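Side-chain contacts in antifreeze protein type II (Clupea harengus, PDB 2PY2), which probably binds to ice crystals and limits their growth in a calcium-dependent way, using a fold of the C-type lectin family: residues Lys9-Arg14 against Ser48-Glu53; Asp27-Cys32 against Ala37-Ile42; Glu53-Asp58 against Gln103-Ile108; Thr73-Met78 against Trp112-Cys117. All coordinates share one frame; numbering follows the deposited sequence.

Interaction 1: residues Lys9-Arg14 against Ser48-Glu53; sequences KMFNGR and STFVKE
Phe11 and Phe50 form the tight part of this contact, where the N-terminal beta hairpin meets helix 45-52. Their side chains slide past each other from opposite directions, so each ring takes the neighbour's beta carbon over a face. Phe11 CB stands over the centre of the Phe50 ring, 3.5 Å from its centroid, and Phe50 CB lies 4.2 Å from the centroid of the Phe11 ring, nearer its rim. The ring planes differ by only 20°, yet with centroids 5.0 Å apart they hardly overlap, so two CH-pi contacts carry the pair. In both residues CG is anti to the backbone N (chi1 176° in Phe11, 178° in Phe50), which extends each ring across the gap between strand and helix.

Toward the outside the contact thins. Lys9 CB comes to the edge of the Phe50 ring, 3.7 Å from CZ, before the chain bends and carries its ammonium end away. Met10 CB points away from the helix, and its carbonyl O touches Phe50 CZ instead. A type I' turn from Phe11 to Arg14, with Gly13 at positive phi, brings in Arg14, whose NH1 forms a salt bridge with Glu47. Phe16 meets the Phe50 ring from within the hairpin. No hydrogen bond joins the two segments, so their attachment rests on dispersion and CH-pi attraction, a grip that depends on shape more than on polar direction.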
loop_
_atom_site.group_PDB
_atom_site.type_symbol
_atom_site.label_atom_id
_atom_site.label_comp_id
_atom_site.label_asym_id
_atom_site.label_seq_id
_atom_site.Cartn_x
_atom_site.Cartn_y
_atom_site.Cartn_z
ATOM N N LYS A 9 7.017 11.913 -5.501
ATOM C CA LYS A 9 5.983 12.575 -6.308
ATOM C C LYS A 9 4.842 13.086 -5.429
ATOM O O LYS A 9 4.347 12.372 -4.553
ATOM C CB LYS A 9 5.425 11.608 -7.355
ATOM C CG LYS A 9 6.465 11.002 -8.290
ATOM C CD LYS A 9 7.121 12.050 -9.177
ATOM C CE LYS A 9 8.038 11.402 -10.208
ATOM N NZ LYS A 9 9.148 10.632 -9.574
ATOM N N MET A 10 4.405 14.313 -5.684
ATOM C CA MET A 10 3.354 14.923 -4.880
ATOM C C MET A 10 1.919 14.738 -5.343
ATOM O O MET A 10 1.615 14.816 -6.532
ATOM C CB MET A 10 3.625 16.420 -4.740
ATOM C CG MET A 10 2.541 17.183 -4.010
ATOM S SD MET A 10 2.775 18.959 -4.178
ATOM C CE MET A 10 1.752 19.297 -5.620
ATOM N N PHE A 11 1.038 14.508 -4.376
ATOM C CA PHE A 11 -0.385 14.364 -4.640
ATOM C C PHE A 11 -1.183 14.652 -3.378
ATOM O O PHE A 11 -0.996 14.005 -2.345
ATOM C CB PHE A 11 -0.740 12.959 -5.128
ATOM C CG PHE A 11 -2.219 12.753 -5.320
ATOM C CD1 PHE A 11 -2.858 13.219 -6.466
ATOM C CD2 PHE A 11 -2.984 12.148 -4.326
ATOM C CE1 PHE A 11 -4.239 13.087 -6.619
ATOM C CE2 PHE A 11 -4.366 12.014 -4.468
ATOM C CZ PHE A 11 -4.994 12.484 -5.614
ATOM N N ASN A 12 -2.067 15.636 -3.472
ATOM C CA ASN A 12 -2.928 16.018 -2.363
ATOM C C ASN A 12 -2.205 16.211 -1.037
ATOM O O ASN A 12 -2.590 15.626 -0.023
ATOM C CB ASN A 12 -4.040 14.982 -2.196
ATOM C CG ASN A 12 -5.418 15.599 -2.256
ATOM O OD1 ASN A 12 -5.789 16.400 -1.397
ATOM N ND2 ASN A 12 -6.184 15.237 -3.281
ATOM N N GLY A 13 -1.152 17.021 -1.051
ATOM C CA GLY A 13 -0.417 17.304 0.170
ATOM C C GLY A 13 0.515 16.233 0.698
ATOM O O GLY A 13 1.085 16.390 1.778
ATOM N N ARG A 14 0.675 15.144 -0.044
ATOM C CA ARG A 14 1.555 14.066 0.391
ATOM C C ARG A 14 2.565 13.763 -0.710
ATOM O O ARG A 14 2.357 14.126 -1.871
ATOM C CB ARG A 14 0.738 12.806 0.679
ATOM C CG ARG A 14 -0.498 13.038 1.527
ATOM C CD ARG A 14 -1.445 11.846 1.429
ATOM N NE ARG A 14 -0.847 10.636 1.970
ATOM C CZ ARG A 14 -1.339 9.414 1.792
ATOM N NH1 ARG A 14 -2.446 9.237 1.076
ATOM N NH2 ARG A 14 -0.726 8.371 2.335
ATOM N N SER A 48 -5.770 6.439 -5.814
ATOM C CA SER A 48 -5.449 5.113 -6.307
ATOM C C SER A 48 -4.851 5.209 -7.699
ATOM O O SER A 48 -3.869 4.550 -8.007
ATOM C CB SER A 48 -6.700 4.243 -6.369
ATOM O OG SER A 48 -6.379 2.988 -6.945
ATOM N N THR A 49 -5.457 6.038 -8.542
ATOM C CA THR A 49 -4.972 6.214 -9.901
ATOM C C THR A 49 -3.575 6.833 -9.905
ATOM O O THR A 49 -2.692 6.387 -10.643
ATOM C CB THR A 49 -5.961 7.084 -10.697
ATOM O OG1 THR A 49 -7.213 6.392 -10.769
ATOM C CG2 THR A 49 -5.450 7.360 -12.103
ATOM N N PHE A 50 -3.370 7.842 -9.065
ATOM C CA PHE A 50 -2.070 8.495 -8.975
ATOM C C PHE A 50 -0.983 7.500 -8.585
ATOM O O PHE A 50 0.098 7.485 -9.173
ATOM C CB PHE A 50 -2.091 9.625 -7.944
ATOM C CG PHE A 50 -0.758 10.296 -7.772
ATOM C CD1 PHE A 50 -0.346 11.288 -8.657
ATOM C CD2 PHE A 50 0.112 9.892 -6.764
ATOM C CE1 PHE A 50 0.919 11.871 -8.543
ATOM C CE2 PHE A 50 1.377 10.465 -6.640
ATOM C CZ PHE A 50 1.782 11.455 -7.531
ATOM N N VAL A 51 -1.262 6.669 -7.586
ATOM C CA VAL A 51 -0.267 5.697 -7.159
ATOM C C VAL A 51 -0.047 4.638 -8.234
ATOM O O VAL A 51 1.082 4.203 -8.455
ATOM C CB VAL A 51 -0.663 5.030 -5.819
ATOM C CG1 VAL A 51 -0.714 6.078 -4.719
ATOM C CG2 VAL A 51 -1.993 4.349 -5.951
ATOM N N LYS A 52 -1.111 4.227 -8.920
ATOM C CA LYS A 52 -0.942 3.243 -9.981
ATOM C C LYS A 52 0.011 3.783 -11.044
ATOM O O LYS A 52 0.777 3.032 -11.631
ATOM C CB LYS A 52 -2.286 2.882 -10.618
ATOM C CG LYS A 52 -3.096 1.899 -9.786
ATOM C CD LYS A 52 -4.361 1.459 -10.508
ATOM C CE LYS A 52 -5.079 0.366 -9.727
ATOM N NZ LYS A 52 -6.355 -0.037 -10.393
ATOM N N GLU A 53 -0.026 5.090 -11.279
ATOM C CA GLU A 53 0.853 5.692 -12.278
ATOM C C GLU A 53 2.319 5.680 -11.852
ATOM O O GLU A 53 3.202 6.004 -12.639
ATOM C CB GLU A 53 0.407 7.123 -12.585
ATOM C CG GLU A 53 -0.968 7.189 -13.218
ATOM C CD GLU A 53 -1.434 8.606 -13.461
ATOM O OE1 GLU A 53 -1.415 9.415 -12.506
ATOM O OE2 GLU A 53 -1.826 8.903 -14.608
#

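Interaction 2: residues Asp27-Cys32 against Ala37-Ile42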
loop_
_atom_site.group_PDB
_atom_site.type_symbol
_atom_site.label_atom_id
_atom_site.label_comp_id
_atom_site.label_asym_id
_atom_site.label_seq_id
_atom_site.Cartn_x
_atom_site.Cartn_y
_atom_site.Cartn_z
ATOM N N ASP A 27 9.549 -5.572 6.262
ATOM C CA ASP A 27 10.773 -4.945 5.749
ATOM C C ASP A 27 10.424 -3.726 4.889
ATOM O O ASP A 27 11.139 -2.728 4.896
ATOM C CB ASP A 27 11.607 -5.941 4.927
ATOM C CG ASP A 27 12.462 -6.859 5.799
ATOM O OD1 ASP A 27 12.570 -6.603 7.019
ATOM O OD2 ASP A 27 13.040 -7.835 5.263
ATOM N N ALA A 28 9.319 -3.815 4.147
ATOM C CA ALA A 28 8.865 -2.703 3.312
ATOM C C ALA A 28 8.516 -1.498 4.192
ATOM O O ALA A 28 8.859 -0.355 3.878
ATOM C CB ALA A 28 7.641 -3.128 2.501
ATOM N N GLN A 29 7.813 -1.752 5.290
ATOM C CA GLN A 29 7.434 -0.687 6.210
ATOM C C GLN A 29 8.678 -0.101 6.868
ATOM O O GLN A 29 8.795 1.117 7.022
ATOM C CB GLN A 29 6.476 -1.230 7.271
ATOM C CG GLN A 29 6.215 -0.277 8.439
ATOM C CD GLN A 29 5.465 0.984 8.047
ATOM O OE1 GLN A 29 4.963 1.116 6.923
ATOM N NE2 GLN A 29 5.368 1.918 8.987
ATOM N N GLU A 30 9.610 -0.970 7.248
ATOM C CA GLU A 30 10.856 -0.529 7.869
ATOM C C GLU A 30 11.615 0.352 6.874
ATOM O O GLU A 30 12.162 1.393 7.235
ATOM C CB GLU A 30 11.708 -1.742 8.269
ATOM C CG GLU A 30 11.053 -2.641 9.333
ATOM C CD GLU A 30 11.825 -3.939 9.606
ATOM O OE1 GLU A 30 12.996 -3.861 10.047
ATOM O OE2 GLU A 30 11.257 -5.040 9.383
ATOM N N SER A 31 11.627 -0.066 5.613
ATOM C CA SER A 31 12.311 0.690 4.575
ATOM C C SER A 31 11.698 2.089 4.450
ATOM O O SER A 31 12.423 3.074 4.295
ATOM C CB SER A 31 12.228 -0.065 3.244
ATOM O OG SER A 31 13.052 0.534 2.259
ATOM N N CYS A 32 10.370 2.192 4.537
ATOM C CA CYS A 32 9.725 3.504 4.449
ATOM C C CYS A 32 10.061 4.368 5.664
ATOM O O CYS A 32 10.275 5.581 5.546
ATOM C CB CYS A 32 8.198 3.395 4.385
ATOM S SG CYS A 32 7.429 2.576 2.947
ATOM N N ALA A 37 8.728 7.951 6.406
ATOM C CA ALA A 37 7.479 7.606 5.726
ATOM C C ALA A 37 6.820 6.343 6.288
ATOM O O ALA A 37 7.315 5.732 7.234
ATOM C CB ALA A 37 7.749 7.423 4.226
ATOM N N ASN A 38 5.684 5.981 5.698
ATOM C CA ASN A 38 4.928 4.782 6.072
ATOM C C ASN A 38 4.470 4.157 4.772
ATOM O O ASN A 38 4.377 4.859 3.765
ATOM C CB ASN A 38 3.665 5.150 6.853
ATOM C CG ASN A 38 3.940 5.486 8.296
ATOM O OD1 ASN A 38 4.323 4.622 9.073
ATOM N ND2 ASN A 38 3.747 6.748 8.662
ATOM N N LEU A 39 4.197 2.855 4.767
ATOM C CA LEU A 39 3.647 2.260 3.558
ATOM C C LEU A 39 2.402 3.106 3.335
ATOM O O LEU A 39 1.701 3.448 4.283
ATOM C CB LEU A 39 3.294 0.793 3.778
ATOM C CG LEU A 39 4.525 -0.109 3.697
ATOM C CD1 LEU A 39 4.169 -1.537 4.094
ATOM C CD2 LEU A 39 5.087 -0.064 2.258
ATOM N N ALA A 40 2.117 3.439 2.081
ATOM C CA ALA A 40 1.009 4.336 1.768
ATOM C C ALA A 40 -0.406 3.912 2.091
ATOM O O ALA A 40 -0.739 2.737 2.052
ATOM C CB ALA A 40 1.080 4.727 0.293
ATOM N N SER A 41 -1.226 4.894 2.454
ATOM C CA SER A 41 -2.645 4.653 2.692
ATOM C C SER A 41 -3.275 5.284 1.442
ATOM O O SER A 41 -2.687 6.201 0.845
ATOM C CB SER A 41 -3.140 5.354 3.967
ATOM O OG SER A 41 -2.953 6.762 3.920
ATOM N N ILE A 42 -4.435 4.782 1.034
ATOM C CA ILE A 42 -5.135 5.281 -0.154
ATOM C C ILE A 42 -6.563 5.623 0.275
ATOM O O ILE A 42 -7.234 4.815 0.920
ATOM C CB ILE A 42 -5.112 4.212 -1.275
ATOM C CG1 ILE A 42 -3.653 3.966 -1.697
ATOM C CG2 ILE A 42 -5.925 4.692 -2.481
ATOM C CD1 ILE A 42 -3.470 2.969 -2.830
#
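The first helix of the C-type lectin fold, helix 25-33, is fastened to strand 38-39 by Gln29, which reaches both Asn38 and Leu39. Its CG is anti to the backbone N (chi1 169°) and the chain then bends at chi2, bringing the amide alongside the strand. There OE1 accepts a hydrogen bond from the backbone N of Leu39 at 2.9 Å, nearly straight (169°), while NE2 donates to Asn38 OD1, also at 2.9 Å, in the carbonyl plane and on a lone pair. The Gln29 and Asn38 side chains run side by side with their amide planes only 14° apart, and two bonds at its two ends fix the rotation of the Gln29 amide.

Beside this polar grip lies the buried apolar side of the helix. Leu39 CD2 touches both Cys32 SG, at 3.6 Å, and Ala28 CB, where a small methyl leaves room for the leucine branch. Cys32 is also tied to strand 121-128 through its disulfide with Cys125, a hallmark of C-type lectin domains, and strand 38-39 pairs with that same strand. At the end of the contact Ala37 N donates to Cys32 O at 3.0 Å, close to where the helix gives way to the loop that leads into the strand.

Interaction 3: residues Glu53-Asp58 against Gln103-Ile108; sequences ELTSAD and QMNVGI
Thr55 and Asn105 approach from opposite directions, the threonine from the loop that follows helix 45-52 and the asparagine from the corner of strand 101-106. They are the two side chains that meet here, both are buried, and each points its beta carbon at the other segment. The Asn105 amide presents one of its terminal atoms, modelled as OD1, 3.0 Å from Thr55 OG1, but the amide is probably turned over in the model, so the identity of that atom is doubtful.

The threonine hydroxyl has a firm partner in its own chain neighbourhood. With chi1 at 65°, OG1 lies between the backbone N and the carbonyl carbon, and from there it bonds to Lys52 O, three residues back in the chain. A small, branched residue suits this buried place because its hydroxyl can turn back to that carbonyl, and its side chain also touches Ser62 of strand 62-64. After it, Ser56 OG accepts a hydrogen bond from the backbone N of Asp58 at 3.2 Å, an ST turn that shapes the loop.

On the other side, Asn105 takes positive phi (58°), which asparagine tolerates better than most residues, and with Val106 it faces Cys111 in a G1 beta bulge. The bulge occurs where the strand turns its corner. The chemistry is therefore that of a small polar meeting inside the protein, in which the hydrogen bond from Thr55 OG1 to Lys52 O satisfies the buried hydroxyl within its own loop.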
loop_
_atom_site.group_PDB
_atom_site.type_symbol
_atom_site.label_atom_id
_atom_site.label_comp_id
_atom_site.label_asym_id
_atom_site.label_seq_id
_atom_site.Cartn_x
_atom_site.Cartn_y
_atom_site.Cartn_z
ATOM N N GLU A 53 -0.026 5.090 -11.279
ATOM C CA GLU A 53 0.853 5.692 -12.278
ATOM C C GLU A 53 2.319 5.680 -11.852
ATOM O O GLU A 53 3.202 6.004 -12.639
ATOM C CB GLU A 53 0.407 7.123 -12.585
ATOM C CG GLU A 53 -0.968 7.189 -13.218
ATOM C CD GLU A 53 -1.434 8.606 -13.461
ATOM O OE1 GLU A 53 -1.415 9.415 -12.506
ATOM O OE2 GLU A 53 -1.826 8.903 -14.608
ATOM N N LEU A 54 2.581 5.301 -10.606
ATOM C CA LEU A 54 3.951 5.230 -10.109
ATOM C C LEU A 54 4.506 3.814 -10.232
ATOM O O LEU A 54 5.702 3.594 -10.022
ATOM C CB LEU A 54 4.013 5.639 -8.634
ATOM C CG LEU A 54 3.664 7.071 -8.253
ATOM C CD1 LEU A 54 3.867 7.255 -6.760
ATOM C CD2 LEU A 54 4.543 8.030 -9.031
ATOM N N THR A 55 3.641 2.865 -10.585
ATOM C CA THR A 55 4.031 1.462 -10.676
ATOM C C THR A 55 4.340 0.907 -12.072
ATOM O O THR A 55 4.341 -0.306 -12.274
ATOM C CB THR A 55 2.961 0.576 -10.000
ATOM O OG1 THR A 55 1.722 0.666 -10.717
ATOM C CG2 THR A 55 2.725 1.057 -8.578
ATOM N N SER A 56 4.612 1.804 -13.019
ATOM C CA SER A 56 4.962 1.440 -14.398
ATOM C C SER A 56 3.807 0.926 -15.246
ATOM O O SER A 56 2.717 0.643 -14.741
ATOM C CB SER A 56 6.098 0.408 -14.408
ATOM O OG SER A 56 5.610 -0.920 -14.296
ATOM N N ALA A 57 4.056 0.814 -16.550
ATOM C CA ALA A 57 3.050 0.347 -17.499
ATOM C C ALA A 57 2.527 -1.047 -17.172
ATOM O O ALA A 57 1.456 -1.441 -17.638
ATOM C CB ALA A 57 3.625 0.369 -18.922
ATOM N N ASP A 58 3.276 -1.789 -16.363
ATOM C CA ASP A 58 2.878 -3.145 -15.987
ATOM C C ASP A 58 2.009 -3.171 -14.740
ATOM O O ASP A 58 1.444 -4.209 -14.402
ATOM C CB ASP A 58 4.109 -4.009 -15.729
ATOM C CG ASP A 58 5.135 -3.883 -16.817
ATOM O OD1 ASP A 58 6.130 -4.637 -16.776
ATOM O OD2 ASP A 58 4.947 -3.027 -17.713
ATOM N N GLN A 103 -2.213 -5.887 -0.438
ATOM C CA GLN A 103 -1.381 -5.816 -1.631
ATOM C C GLN A 103 -2.258 -5.192 -2.715
ATOM O O GLN A 103 -3.411 -5.600 -2.880
ATOM C CB GLN A 103 -0.972 -7.222 -2.085
ATOM C CG GLN A 103 -0.030 -7.206 -3.268
ATOM C CD GLN A 103 0.233 -8.587 -3.853
ATOM O OE1 GLN A 103 0.944 -8.707 -4.840
ATOM N NE2 GLN A 103 -0.345 -9.631 -3.250
ATOM N N MET A 104 -1.730 -4.212 -3.441
ATOM C CA MET A 104 -2.498 -3.588 -4.526
ATOM C C MET A 104 -1.962 -4.054 -5.895
ATOM O O MET A 104 -0.950 -4.760 -5.967
ATOM C CB MET A 104 -2.437 -2.055 -4.431
ATOM C CG MET A 104 -1.105 -1.429 -4.831
ATOM S SD MET A 104 -1.214 0.383 -4.915
ATOM C CE MET A 104 -1.962 0.592 -6.577
ATOM N N ASN A 105 -2.639 -3.660 -6.979
ATOM C CA ASN A 105 -2.231 -4.061 -8.335
ATOM C C ASN A 105 -2.201 -5.579 -8.506
ATOM O O ASN A 105 -1.355 -6.106 -9.221
ATOM C CB ASN A 105 -0.838 -3.519 -8.672
ATOM C CG ASN A 105 -0.871 -2.118 -9.252
ATOM O OD1 ASN A 105 0.170 -1.456 -9.370
ATOM N ND2 ASN A 105 -2.059 -1.658 -9.630
ATOM N N VAL A 106 -3.122 -6.272 -7.853
ATOM C CA VAL A 106 -3.165 -7.727 -7.903
ATOM C C VAL A 106 -4.074 -8.252 -8.998
ATOM O O VAL A 106 -5.183 -7.746 -9.187
ATOM C CB VAL A 106 -3.650 -8.298 -6.550
ATOM C CG1 VAL A 106 -3.603 -9.826 -6.558
ATOM C CG2 VAL A 106 -2.793 -7.728 -5.425
ATOM N N GLY A 107 -3.592 -9.266 -9.717
ATOM C CA GLY A 107 -4.381 -9.887 -10.769
ATOM C C GLY A 107 -4.650 -9.048 -12.002
ATOM O O GLY A 107 -4.101 -7.960 -12.161
ATOM N N ILE A 108 -5.508 -9.552 -12.885
ATOM C CA ILE A 108 -5.819 -8.815 -14.103
ATOM C C ILE A 108 -6.641 -7.573 -13.799
ATOM O O ILE A 108 -6.625 -6.612 -14.559
ATOM C CB ILE A 108 -6.598 -9.686 -15.121
ATOM C CG1 ILE A 108 -7.997 -9.996 -14.597
ATOM C CG2 ILE A 108 -5.850 -10.979 -15.372
ATOM C CD1 ILE A 108 -8.863 -10.717 -15.612
#

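Interaction 4: residues Thr73-Met78 against Trp112-Cys117; sequences TRWFWM and WNDTPC. With CA (calcium ion), chain G.
Trp75 and Trp77 reach across from segment 73-78 to Asp114 and Trp112 of strand 111-115. Trp75 has CG anti to the carbonyl carbon (chi1 -59°), which brings the far edge of its indole to the aspartate, CH2 lying 3.6 Å from Asp114 CB. Trp77 and Trp112 come from opposite directions and touch at their six-membered rings, CH2 to CH2 at 3.7 Å. Their planes are 84° apart, and the Trp112 atom lies at the edge of the Trp77 ring. Large flat indoles suit this place because they span a gap that leaves the backbones well apart.

Trp112-Asn113-Asp114 is the WND motif of calcium-binding C-type lectins. Asp114 has its CG between the backbone N and the carbonyl carbon (chi1 49°), a conformation that lets OD1 bind the calcium ion at 2.5 Å while the same residue's O binds it at 2.4 Å. Asn113 OD1 adds a longer bond of 2.8 Å, and Gln92, Asp94 and Glu99 complete the protein's share alongside a water. OD2 of Asp114 accepts a hydrogen bond from Thr95 N. The carboxylate is thus divided between metal and backbone amide, its two oxygens held by different partners.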
loop_
_atom_site.group_PDB
_atom_site.type_symbol
_atom_site.label_atom_id
_atom_site.label_comp_id
_atom_site.label_asym_id
_atom_site.label_seq_id
_atom_site.Cartn_x
_atom_site.Cartn_y
_atom_site.Cartn_z
ATOM N N THR A 73 -11.090 -8.492 10.288
ATOM C CA THR A 73 -12.046 -7.509 9.777
ATOM C C THR A 73 -11.860 -6.086 10.295
ATOM O O THR A 73 -12.588 -5.177 9.902
ATOM C CB THR A 73 -13.514 -7.936 10.027
ATOM O OG1 THR A 73 -13.874 -7.680 11.387
ATOM C CG2 THR A 73 -13.691 -9.412 9.728
ATOM N N ARG A 74 -10.883 -5.876 11.169
ATOM C CA ARG A 74 -10.637 -4.532 11.678
ATOM C C ARG A 74 -9.380 -4.026 10.990
ATOM O O ARG A 74 -8.267 -4.349 11.401
ATOM C CB ARG A 74 -10.437 -4.549 13.193
ATOM C CG ARG A 74 -11.502 -5.343 13.938
ATOM C CD ARG A 74 -12.914 -4.886 13.590
ATOM N NE ARG A 74 -13.123 -3.470 13.869
ATOM C CZ ARG A 74 -14.290 -2.845 13.736
ATOM N NH1 ARG A 74 -15.362 -3.510 13.325
ATOM N NH2 ARG A 74 -14.389 -1.553 14.021
ATOM N N TRP A 75 -9.576 -3.227 9.948
ATOM C CA TRP A 75 -8.483 -2.686 9.153
ATOM C C TRP A 75 -7.896 -1.363 9.622
ATOM O O TRP A 75 -8.620 -0.430 9.973
ATOM C CB TRP A 75 -8.945 -2.534 7.703
ATOM C CG TRP A 75 -9.376 -3.829 7.113
ATOM C CD1 TRP A 75 -10.623 -4.381 7.169
ATOM C CD2 TRP A 75 -8.540 -4.788 6.465
ATOM N NE1 TRP A 75 -10.615 -5.630 6.601
ATOM C CE2 TRP A 75 -9.347 -5.907 6.159
ATOM C CE3 TRP A 75 -7.183 -4.818 6.117
ATOM C CZ2 TRP A 75 -8.843 -7.044 5.525
ATOM C CZ3 TRP A 75 -6.679 -5.949 5.487
ATOM C CH2 TRP A 75 -7.510 -7.048 5.199
ATOM N N PHE A 76 -6.568 -1.288 9.604
ATOM C CA PHE A 76 -5.862 -0.083 10.015
ATOM C C PHE A 76 -4.768 0.261 9.014
ATOM O O PHE A 76 -4.174 -0.636 8.409
ATOM C CB PHE A 76 -5.203 -0.290 11.379
ATOM C CG PHE A 76 -6.174 -0.533 12.489
ATOM C CD1 PHE A 76 -6.850 0.528 13.083
ATOM C CD2 PHE A 76 -6.428 -1.817 12.928
ATOM C CE1 PHE A 76 -7.771 0.306 14.105
ATOM C CE2 PHE A 76 -7.351 -2.055 13.951
ATOM C CZ PHE A 76 -8.021 -0.990 14.539
ATOM N N TRP A 77 -4.532 1.560 8.844
ATOM C CA TRP A 77 -3.469 2.076 7.986
ATOM C C TRP A 77 -2.336 2.408 8.951
ATOM O O TRP A 77 -2.585 2.903 10.046
ATOM C CB TRP A 77 -3.891 3.367 7.283
ATOM C CG TRP A 77 -4.854 3.208 6.156
ATOM C CD1 TRP A 77 -6.084 3.790 6.049
ATOM C CD2 TRP A 77 -4.645 2.486 4.931
ATOM N NE1 TRP A 77 -6.649 3.484 4.836
ATOM C CE2 TRP A 77 -5.789 2.684 4.129
ATOM C CE3 TRP A 77 -3.600 1.695 4.434
ATOM C CZ2 TRP A 77 -5.922 2.119 2.851
ATOM C CZ3 TRP A 77 -3.730 1.132 3.160
ATOM C CH2 TRP A 77 -4.887 1.350 2.386
ATOM N N MET A 78 -1.097 2.164 8.542
ATOM C CA MET A 78 0.050 2.438 9.400
ATOM C C MET A 78 0.249 3.920 9.712
ATOM O O MET A 78 0.902 4.258 10.698
ATOM C CB MET A 78 1.328 1.876 8.778
ATOM C CG MET A 78 1.412 0.369 8.816
ATOM S SD MET A 78 1.264 -0.298 10.501
ATOM C CE MET A 78 2.832 0.228 11.195
ATOM N N TRP A 112 -7.144 -4.745 -4.908
ATOM C CA TRP A 112 -6.546 -5.128 -3.624
ATOM C C TRP A 112 -6.874 -6.552 -3.213
ATOM O O TRP A 112 -7.970 -7.062 -3.454
ATOM C CB TRP A 112 -7.009 -4.211 -2.496
ATOM C CG TRP A 112 -6.674 -2.755 -2.628
ATOM C CD1 TRP A 112 -6.073 -2.128 -3.679
ATOM C CD2 TRP A 112 -6.998 -1.737 -1.682
ATOM N NE1 TRP A 112 -6.009 -0.775 -3.447
ATOM C CE2 TRP A 112 -6.573 -0.508 -2.227
ATOM C CE3 TRP A 112 -7.613 -1.744 -0.424
ATOM C CZ2 TRP A 112 -6.746 0.708 -1.555
ATOM C CZ3 TRP A 112 -7.785 -0.533 0.242
ATOM C CH2 TRP A 112 -7.352 0.674 -0.327
ATOM N N ASN A 113 -5.913 -7.176 -2.546
ATOM C CA ASN A 113 -6.061 -8.540 -2.088
ATOM C C ASN A 113 -5.318 -8.641 -0.750
ATOM O O ASN A 113 -4.188 -8.161 -0.658
ATOM C CB ASN A 113 -5.416 -9.446 -3.132
ATOM C CG ASN A 113 -5.657 -10.897 -2.878
ATOM O OD1 ASN A 113 -5.386 -11.400 -1.791
ATOM N ND2 ASN A 113 -6.159 -11.596 -3.891
ATOM N N ASP A 114 -5.931 -9.204 0.295
ATOM C CA ASP A 114 -5.160 -9.340 1.532
ATOM C C ASP A 114 -4.283 -10.579 1.330
ATOM O O ASP A 114 -4.744 -11.610 0.859
ATOM C CB ASP A 114 -6.050 -9.385 2.809
ATOM C CG ASP A 114 -7.218 -10.372 2.743
ATOM O OD1 ASP A 114 -7.615 -10.825 1.663
ATOM O OD2 ASP A 114 -7.778 -10.673 3.818
ATOM N N THR A 115 -2.995 -10.468 1.626
ATOM C CA THR A 115 -2.098 -11.587 1.365
ATOM C C THR A 115 -1.107 -11.817 2.496
ATOM O O THR A 115 -0.901 -10.947 3.333
ATOM C CB THR A 115 -1.362 -11.387 -0.022
ATOM O OG1 THR A 115 0.031 -11.118 0.158
ATOM C CG2 THR A 115 -1.995 -10.248 -0.799
ATOM N N PRO A 116 -0.518 -13.018 2.562
ATOM C CA PRO A 116 0.451 -13.318 3.620
ATOM C C PRO A 116 1.542 -12.241 3.652
ATOM O O PRO A 116 2.184 -11.961 2.644
ATOM C CB PRO A 116 0.980 -14.690 3.217
ATOM C CG PRO A 116 -0.218 -15.316 2.567
ATOM C CD PRO A 116 -0.762 -14.202 1.715
ATOM N N CYS A 117 1.751 -11.643 4.816
ATOM C CA CYS A 117 2.727 -10.568 4.939
ATOM C C CYS A 117 4.163 -10.964 4.630
ATOM O O CYS A 117 5.000 -10.092 4.418
ATOM C CB CYS A 117 2.665 -9.956 6.337
ATOM S SG CYS A 117 0.992 -9.466 6.877
HETATM CA CA CA G . -6.849 -12.681 0.247
HETATM O O HOH W 1 -5.849 -14.036 -1.791
#

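How the interactions relate
Interaction 1 is a surface contact and the other three are buried, though all four reach the same large sheet. Interactions 1 and 3 share Glu53 and follow one another along helix 45-52 and its exit: the first is aromatic, the second small and polar. Interaction 2 differs in using directed hydrogen bonds from a side-chain amide, beside apolar packing, and it meets interaction 1 where Ile42 packs on Val51. Trp77 of interaction 4 lies against Ser41, joining it to interaction 2. Interactions 3 and 4 use neighbouring strands, 101-106 and 111-115, linked by a probable hydrogen bond between Gln103 and Asn113. Interaction 4 alone includes the calcium ion; its centre and that of interaction 1 are about 20 Å apart.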